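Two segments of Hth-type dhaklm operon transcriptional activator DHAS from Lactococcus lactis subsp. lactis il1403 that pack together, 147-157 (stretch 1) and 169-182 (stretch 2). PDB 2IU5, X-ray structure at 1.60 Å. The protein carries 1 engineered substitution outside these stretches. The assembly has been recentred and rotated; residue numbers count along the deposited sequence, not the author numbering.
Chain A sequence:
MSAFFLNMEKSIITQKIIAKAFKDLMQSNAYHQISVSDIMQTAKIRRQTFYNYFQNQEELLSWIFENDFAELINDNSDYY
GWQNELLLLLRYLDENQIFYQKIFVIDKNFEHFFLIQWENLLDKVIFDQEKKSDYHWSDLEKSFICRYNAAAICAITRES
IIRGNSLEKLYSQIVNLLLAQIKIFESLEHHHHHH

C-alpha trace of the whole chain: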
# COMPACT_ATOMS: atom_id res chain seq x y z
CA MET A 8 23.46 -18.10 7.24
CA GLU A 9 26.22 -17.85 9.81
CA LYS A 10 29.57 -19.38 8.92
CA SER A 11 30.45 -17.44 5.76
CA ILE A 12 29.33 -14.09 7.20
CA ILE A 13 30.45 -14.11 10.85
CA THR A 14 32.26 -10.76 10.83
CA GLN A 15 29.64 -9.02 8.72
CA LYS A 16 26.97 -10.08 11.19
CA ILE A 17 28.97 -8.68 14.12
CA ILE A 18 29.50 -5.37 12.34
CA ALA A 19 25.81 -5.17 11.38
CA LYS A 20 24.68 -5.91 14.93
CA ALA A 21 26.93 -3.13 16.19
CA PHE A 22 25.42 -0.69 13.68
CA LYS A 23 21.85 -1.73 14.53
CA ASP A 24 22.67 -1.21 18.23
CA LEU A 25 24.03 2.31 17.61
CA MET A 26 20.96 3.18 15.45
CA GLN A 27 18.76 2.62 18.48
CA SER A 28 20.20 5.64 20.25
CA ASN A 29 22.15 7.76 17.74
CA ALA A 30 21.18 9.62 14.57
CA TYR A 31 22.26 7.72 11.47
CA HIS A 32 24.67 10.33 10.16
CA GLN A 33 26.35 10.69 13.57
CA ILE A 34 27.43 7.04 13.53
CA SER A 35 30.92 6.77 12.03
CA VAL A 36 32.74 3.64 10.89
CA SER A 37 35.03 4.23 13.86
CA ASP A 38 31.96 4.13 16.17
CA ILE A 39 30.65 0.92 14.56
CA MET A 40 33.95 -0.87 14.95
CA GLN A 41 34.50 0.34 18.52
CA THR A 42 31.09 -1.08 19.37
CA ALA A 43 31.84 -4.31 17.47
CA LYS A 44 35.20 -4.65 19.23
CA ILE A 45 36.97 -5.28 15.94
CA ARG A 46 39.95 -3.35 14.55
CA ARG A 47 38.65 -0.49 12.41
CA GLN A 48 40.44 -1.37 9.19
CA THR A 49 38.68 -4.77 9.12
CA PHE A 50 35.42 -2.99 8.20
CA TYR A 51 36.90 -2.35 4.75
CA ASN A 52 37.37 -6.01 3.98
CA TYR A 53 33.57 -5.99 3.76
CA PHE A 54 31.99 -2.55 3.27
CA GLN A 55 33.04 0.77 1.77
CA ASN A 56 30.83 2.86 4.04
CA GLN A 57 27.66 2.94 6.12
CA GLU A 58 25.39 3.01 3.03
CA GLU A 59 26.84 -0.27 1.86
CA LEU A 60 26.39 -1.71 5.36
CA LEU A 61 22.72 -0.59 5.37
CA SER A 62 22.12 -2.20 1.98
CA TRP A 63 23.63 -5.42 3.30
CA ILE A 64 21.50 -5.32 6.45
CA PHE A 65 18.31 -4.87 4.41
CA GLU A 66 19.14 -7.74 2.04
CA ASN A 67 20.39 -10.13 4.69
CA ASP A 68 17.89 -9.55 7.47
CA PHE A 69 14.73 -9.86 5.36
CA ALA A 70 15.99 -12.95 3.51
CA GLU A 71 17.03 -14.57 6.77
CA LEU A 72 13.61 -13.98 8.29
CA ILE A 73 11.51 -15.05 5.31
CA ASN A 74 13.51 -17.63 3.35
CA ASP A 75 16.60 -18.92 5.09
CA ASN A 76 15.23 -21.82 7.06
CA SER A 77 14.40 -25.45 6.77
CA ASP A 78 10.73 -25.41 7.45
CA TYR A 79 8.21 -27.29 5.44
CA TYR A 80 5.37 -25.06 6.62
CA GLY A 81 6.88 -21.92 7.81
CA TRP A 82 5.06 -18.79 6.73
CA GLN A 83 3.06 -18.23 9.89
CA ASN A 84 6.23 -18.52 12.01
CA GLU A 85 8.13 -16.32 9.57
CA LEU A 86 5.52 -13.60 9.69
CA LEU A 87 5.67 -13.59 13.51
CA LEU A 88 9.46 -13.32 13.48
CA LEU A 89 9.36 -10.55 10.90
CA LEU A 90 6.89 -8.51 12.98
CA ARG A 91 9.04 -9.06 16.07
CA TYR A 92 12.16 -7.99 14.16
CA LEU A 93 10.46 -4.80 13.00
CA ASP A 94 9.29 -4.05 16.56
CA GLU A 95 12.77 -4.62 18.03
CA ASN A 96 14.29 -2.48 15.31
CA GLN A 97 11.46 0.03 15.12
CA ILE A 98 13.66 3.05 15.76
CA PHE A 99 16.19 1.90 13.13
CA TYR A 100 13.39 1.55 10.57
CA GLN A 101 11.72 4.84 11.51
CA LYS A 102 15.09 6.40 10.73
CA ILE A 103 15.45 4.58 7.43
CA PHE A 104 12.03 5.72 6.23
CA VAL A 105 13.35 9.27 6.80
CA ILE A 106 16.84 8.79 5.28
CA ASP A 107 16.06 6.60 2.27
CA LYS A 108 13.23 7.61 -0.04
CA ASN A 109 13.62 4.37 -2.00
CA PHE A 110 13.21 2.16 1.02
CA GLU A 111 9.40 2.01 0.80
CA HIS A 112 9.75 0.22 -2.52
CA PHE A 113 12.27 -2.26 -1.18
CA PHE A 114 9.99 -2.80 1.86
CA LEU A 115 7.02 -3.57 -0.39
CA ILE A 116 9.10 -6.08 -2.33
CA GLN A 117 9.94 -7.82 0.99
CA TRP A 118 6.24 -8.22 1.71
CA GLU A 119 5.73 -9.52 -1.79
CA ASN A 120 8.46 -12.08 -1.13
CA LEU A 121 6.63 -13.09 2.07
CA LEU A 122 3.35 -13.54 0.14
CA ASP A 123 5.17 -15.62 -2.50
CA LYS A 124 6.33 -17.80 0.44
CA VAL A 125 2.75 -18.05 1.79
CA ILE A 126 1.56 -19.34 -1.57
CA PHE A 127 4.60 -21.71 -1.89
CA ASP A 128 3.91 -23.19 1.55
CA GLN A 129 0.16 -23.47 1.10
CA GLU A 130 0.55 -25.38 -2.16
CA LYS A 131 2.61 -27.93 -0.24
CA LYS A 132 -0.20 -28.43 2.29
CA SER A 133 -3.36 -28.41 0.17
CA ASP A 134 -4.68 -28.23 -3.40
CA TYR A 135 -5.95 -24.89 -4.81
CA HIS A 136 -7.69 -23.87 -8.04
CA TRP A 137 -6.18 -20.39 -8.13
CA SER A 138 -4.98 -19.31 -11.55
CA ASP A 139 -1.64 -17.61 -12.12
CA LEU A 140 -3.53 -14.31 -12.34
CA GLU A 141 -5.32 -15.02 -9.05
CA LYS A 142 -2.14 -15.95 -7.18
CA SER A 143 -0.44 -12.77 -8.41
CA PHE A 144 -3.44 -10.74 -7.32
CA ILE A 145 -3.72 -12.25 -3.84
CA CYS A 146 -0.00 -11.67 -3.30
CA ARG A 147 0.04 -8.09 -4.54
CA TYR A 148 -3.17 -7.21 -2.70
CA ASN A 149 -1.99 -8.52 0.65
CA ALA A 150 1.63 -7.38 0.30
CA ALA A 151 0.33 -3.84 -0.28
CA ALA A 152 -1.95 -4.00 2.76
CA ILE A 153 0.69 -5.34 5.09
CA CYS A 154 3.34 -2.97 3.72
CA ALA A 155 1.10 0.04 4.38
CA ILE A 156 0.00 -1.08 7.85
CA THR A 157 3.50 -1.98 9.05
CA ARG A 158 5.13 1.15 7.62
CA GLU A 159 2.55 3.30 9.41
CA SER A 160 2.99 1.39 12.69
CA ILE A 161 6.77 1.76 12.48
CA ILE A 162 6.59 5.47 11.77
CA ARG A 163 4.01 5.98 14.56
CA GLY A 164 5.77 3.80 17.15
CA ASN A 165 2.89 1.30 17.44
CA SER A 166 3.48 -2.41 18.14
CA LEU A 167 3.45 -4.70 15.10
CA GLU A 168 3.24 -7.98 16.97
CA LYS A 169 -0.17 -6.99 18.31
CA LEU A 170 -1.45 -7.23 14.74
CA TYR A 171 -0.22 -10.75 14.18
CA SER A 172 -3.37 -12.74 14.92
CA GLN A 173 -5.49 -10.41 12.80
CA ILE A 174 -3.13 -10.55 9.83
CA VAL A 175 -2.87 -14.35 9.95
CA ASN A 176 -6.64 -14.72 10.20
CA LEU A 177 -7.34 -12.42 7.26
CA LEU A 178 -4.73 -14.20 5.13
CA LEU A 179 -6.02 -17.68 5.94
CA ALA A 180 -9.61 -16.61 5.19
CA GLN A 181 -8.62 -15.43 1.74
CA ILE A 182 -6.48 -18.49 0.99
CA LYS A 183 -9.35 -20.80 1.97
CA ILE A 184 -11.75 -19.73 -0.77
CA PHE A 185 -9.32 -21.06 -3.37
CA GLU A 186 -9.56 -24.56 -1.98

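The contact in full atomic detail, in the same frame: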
# COMPACT_ATOMS: atom_id res chain seq x y z
N ARG A 147 -0.16 -9.52 -4.43
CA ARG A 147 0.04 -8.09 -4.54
C ARG A 147 -0.92 -7.33 -3.62
O ARG A 147 -0.55 -6.34 -2.98
CB ARG A 147 -0.10 -7.64 -5.97
CG ARG A 147 1.12 -8.08 -6.77
CD ARG A 147 1.03 -7.51 -8.18
NE ARG A 147 -0.10 -8.10 -8.87
CZ ARG A 147 -1.18 -7.42 -9.25
NH1 ARG A 147 -1.26 -6.12 -9.00
NH2 ARG A 147 -2.16 -8.04 -9.88
N TYR A 148 -2.14 -7.84 -3.55
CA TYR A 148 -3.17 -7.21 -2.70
C TYR A 148 -2.73 -7.22 -1.25
O TYR A 148 -2.69 -6.18 -0.59
CB TYR A 148 -4.47 -7.99 -2.85
CG TYR A 148 -5.74 -7.44 -2.19
CD1 TYR A 148 -6.63 -6.66 -2.91
CD2 TYR A 148 -6.02 -7.73 -0.87
CE1 TYR A 148 -7.78 -6.17 -2.32
CE2 TYR A 148 -7.17 -7.25 -0.24
CZ TYR A 148 -8.04 -6.47 -0.99
OH TYR A 148 -9.19 -5.97 -0.41
N ASN A 149 -2.41 -8.40 -0.74
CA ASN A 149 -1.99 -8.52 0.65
C ASN A 149 -0.64 -7.90 0.97
O ASN A 149 -0.47 -7.34 2.06
CB ASN A 149 -2.13 -9.97 1.09
CG ASN A 149 -3.58 -10.35 1.21
OD1 ASN A 149 -4.22 -9.98 2.20
ND2 ASN A 149 -4.12 -11.06 0.23
N ALA A 150 0.33 -8.00 0.06
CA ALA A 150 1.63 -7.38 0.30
C ALA A 150 1.42 -5.87 0.49
O ALA A 150 2.02 -5.24 1.38
CB ALA A 150 2.54 -7.68 -0.87
N ALA A 151 0.55 -5.29 -0.34
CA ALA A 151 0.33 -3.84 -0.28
C ALA A 151 -0.31 -3.45 1.04
O ALA A 151 0.07 -2.44 1.65
CB ALA A 151 -0.54 -3.36 -1.45
N ALA A 152 -1.28 -4.25 1.47
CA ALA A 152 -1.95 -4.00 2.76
C ALA A 152 -0.96 -4.09 3.91
O ALA A 152 -0.87 -3.18 4.73
CB ALA A 152 -3.08 -4.98 2.97
N ILE A 153 -0.21 -5.18 3.98
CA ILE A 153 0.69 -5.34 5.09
C ILE A 153 1.82 -4.30 5.04
O ILE A 153 2.24 -3.80 6.08
CB ILE A 153 1.22 -6.77 5.18
CG1 ILE A 153 0.06 -7.77 5.29
CG2 ILE A 153 2.19 -6.86 6.36
CD1 ILE A 153 0.44 -9.22 4.94
N CYS A 154 2.30 -3.97 3.84
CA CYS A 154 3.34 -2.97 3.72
C CYS A 154 2.86 -1.64 4.31
O CYS A 154 3.57 -0.98 5.08
CB CYS A 154 3.71 -2.80 2.24
SG CYS A 154 4.99 -1.58 1.93
N ALA A 155 1.64 -1.25 3.95
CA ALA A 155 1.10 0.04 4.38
C ALA A 155 0.89 0.08 5.90
O ALA A 155 1.21 1.07 6.56
CB ALA A 155 -0.22 0.32 3.67
N ILE A 156 0.34 -1.00 6.43
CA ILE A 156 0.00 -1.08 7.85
C ILE A 156 1.29 -1.08 8.67
O ILE A 156 1.39 -0.37 9.68
CB ILE A 156 -0.80 -2.35 8.15
CG1 ILE A 156 -2.21 -2.23 7.56
CG2 ILE A 156 -0.81 -2.61 9.64
CD1 ILE A 156 -3.06 -1.23 8.24
N THR A 157 2.27 -1.86 8.25
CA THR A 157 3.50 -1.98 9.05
C THR A 157 4.36 -0.73 8.93
O THR A 157 4.93 -0.28 9.92
CB THR A 157 4.30 -3.25 8.72
OG1 THR A 157 4.68 -3.23 7.34
CG2 THR A 157 3.49 -4.49 9.04
N LYS A 169 1.22 -6.98 17.91
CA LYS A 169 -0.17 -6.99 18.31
C LYS A 169 -1.12 -7.25 17.15
O LYS A 169 -2.27 -7.63 17.39
CB LYS A 169 -0.57 -5.75 19.12
CG LYS A 169 -0.83 -4.50 18.31
CD LYS A 169 -1.34 -3.38 19.22
CE LYS A 169 -1.41 -2.06 18.47
NZ LYS A 169 -2.26 -1.10 19.24
N LEU A 170 -0.62 -7.05 15.93
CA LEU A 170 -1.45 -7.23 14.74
C LEU A 170 -1.38 -8.64 14.19
O LEU A 170 -2.08 -8.96 13.22
CB LEU A 170 -1.02 -6.27 13.64
CG LEU A 170 -1.00 -4.81 14.07
CD1 LEU A 170 -0.49 -4.01 12.88
CD2 LEU A 170 -2.41 -4.37 14.45
N TYR A 171 -0.55 -9.47 14.81
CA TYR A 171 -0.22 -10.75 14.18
C TYR A 171 -1.44 -11.63 13.99
O TYR A 171 -1.66 -12.13 12.90
CB TYR A 171 0.82 -11.44 15.05
CG TYR A 171 1.20 -12.81 14.58
CD1 TYR A 171 1.76 -13.01 13.34
CD2 TYR A 171 0.98 -13.89 15.40
CE1 TYR A 171 2.11 -14.28 12.91
CE2 TYR A 171 1.32 -15.16 15.01
CZ TYR A 171 1.89 -15.34 13.75
OH TYR A 171 2.22 -16.62 13.37
N SER A 172 -2.24 -11.83 15.04
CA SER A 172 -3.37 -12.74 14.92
C SER A 172 -4.34 -12.23 13.86
O SER A 172 -4.91 -13.02 13.09
CB SER A 172 -4.08 -12.92 16.27
OG SER A 172 -4.60 -11.70 16.77
N GLN A 173 -4.53 -10.92 13.80
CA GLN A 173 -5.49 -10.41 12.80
C GLN A 173 -4.96 -10.61 11.38
O GLN A 173 -5.73 -10.96 10.48
CB GLN A 173 -5.79 -8.93 13.07
CG GLN A 173 -6.62 -8.72 14.33
CD GLN A 173 -6.80 -7.26 14.65
OE1 GLN A 173 -7.79 -6.65 14.23
NE2 GLN A 173 -5.84 -6.69 15.38
N ILE A 174 -3.67 -10.38 11.16
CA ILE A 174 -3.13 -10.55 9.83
C ILE A 174 -3.22 -12.01 9.41
O ILE A 174 -3.68 -12.30 8.31
CB ILE A 174 -1.70 -10.00 9.68
CG1 ILE A 174 -1.73 -8.47 9.90
CG2 ILE A 174 -1.13 -10.39 8.31
CD1 ILE A 174 -0.35 -7.87 10.21
N VAL A 175 -2.79 -12.93 10.28
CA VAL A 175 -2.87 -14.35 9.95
C VAL A 175 -4.30 -14.77 9.61
O VAL A 175 -4.55 -15.49 8.64
CB VAL A 175 -2.30 -15.20 11.11
CG1 VAL A 175 -2.52 -16.70 10.86
CG2 VAL A 175 -0.83 -14.90 11.27
N ASN A 176 -5.26 -14.31 10.41
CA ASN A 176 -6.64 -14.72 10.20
C ASN A 176 -7.18 -14.21 8.87
O ASN A 176 -7.88 -14.94 8.15
CB ASN A 176 -7.50 -14.30 11.39
CG ASN A 176 -7.13 -15.04 12.65
OD1 ASN A 176 -7.42 -14.59 13.76
ND2 ASN A 176 -6.48 -16.20 12.50
N LEU A 177 -6.86 -12.97 8.52
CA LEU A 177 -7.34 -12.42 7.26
C LEU A 177 -6.68 -13.17 6.09
O LEU A 177 -7.31 -13.40 5.05
CB LEU A 177 -7.07 -10.93 7.19
CG LEU A 177 -7.76 -10.03 8.23
CD1 LEU A 177 -7.38 -8.59 7.90
CD2 LEU A 177 -9.27 -10.16 8.20
N LEU A 178 -5.42 -13.54 6.24
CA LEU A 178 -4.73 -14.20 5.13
C LEU A 178 -5.31 -15.59 4.94
O LEU A 178 -5.61 -16.01 3.82
CB LEU A 178 -3.23 -14.32 5.40
CG LEU A 178 -2.42 -13.02 5.31
CD1 LEU A 178 -0.98 -13.26 5.80
CD2 LEU A 178 -2.42 -12.43 3.89
N LEU A 179 -5.47 -16.32 6.04
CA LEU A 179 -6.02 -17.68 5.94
C LEU A 179 -7.43 -17.67 5.36
O LEU A 179 -7.80 -18.57 4.61
CB LEU A 179 -6.02 -18.37 7.30
CG LEU A 179 -4.64 -18.77 7.83
CD1 LEU A 179 -4.72 -19.13 9.31
CD2 LEU A 179 -4.11 -19.95 7.04
N ALA A 180 -8.24 -16.66 5.70
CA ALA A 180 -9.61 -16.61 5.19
C ALA A 180 -9.62 -16.49 3.68
O ALA A 180 -10.46 -17.11 3.00
CB ALA A 180 -10.32 -15.44 5.80
N GLN A 181 -8.69 -15.70 3.17
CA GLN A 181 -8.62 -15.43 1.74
C GLN A 181 -8.10 -16.66 1.03
O GLN A 181 -8.62 -17.04 -0.03
CB GLN A 181 -7.65 -14.29 1.52
CG GLN A 181 -8.24 -12.95 1.89
CD GLN A 181 -7.20 -11.89 1.69
OE1 GLN A 181 -6.92 -11.53 0.56
NE2 GLN A 181 -6.64 -11.39 2.77
N ILE A 182 -7.08 -17.29 1.61
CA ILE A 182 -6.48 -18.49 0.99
C ILE A 182 -7.54 -19.58 0.86
O ILE A 182 -7.57 -20.32 -0.13
CB ILE A 182 -5.31 -19.00 1.86
CG1 ILE A 182 -4.12 -18.06 1.73
CG2 ILE A 182 -4.92 -20.46 1.54
CD1 ILE A 182 -3.11 -18.20 2.86

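Two helices, 147-157 and 171-182, run nearly antiparallel at 168°, with their axes 11.9 Å apart at closest approach. The spacing is wide, so side chains make the contact, which buries 323 Å² in total.

Stretch 2 opens with a 3-10 segment. Lys169 is exposed and takes no part. Leu170 points toward stretch 1, and its CD1 lies 3.5 Å from CG2 of Ile156. Tyr171, Ser172 and Gln173 make no contact with stretch 1.

One turn on, Ile174 faces Ile153. CG2 of Ile174 is 3.9 Å from CD1 of Ile153, and branched apolar chains suit this buried packing.

Leu178 starts sideways, but its end comes nearer. Its CD1 lies 4.4 Å from Ile153 CD1, and its CD2 is 3.5 Å from Asn149 OD1. It thus sits between the apolar and polar parts of the contact.

Gln181 ends the series. Its amide pairs with that of Asn149 in two hydrogen bonds: Gln181 NE2 donates to Asn149 OD1 at 2.9 Å, and Asn149 ND2 donates to Gln181 OE1 at 2.9 Å. Each amide offers both a donor and an acceptor, which suits two buried polar side chains. Gln181 NE2 also donates to Leu177 O at 3.1 Å, tying the side chain to its own helix.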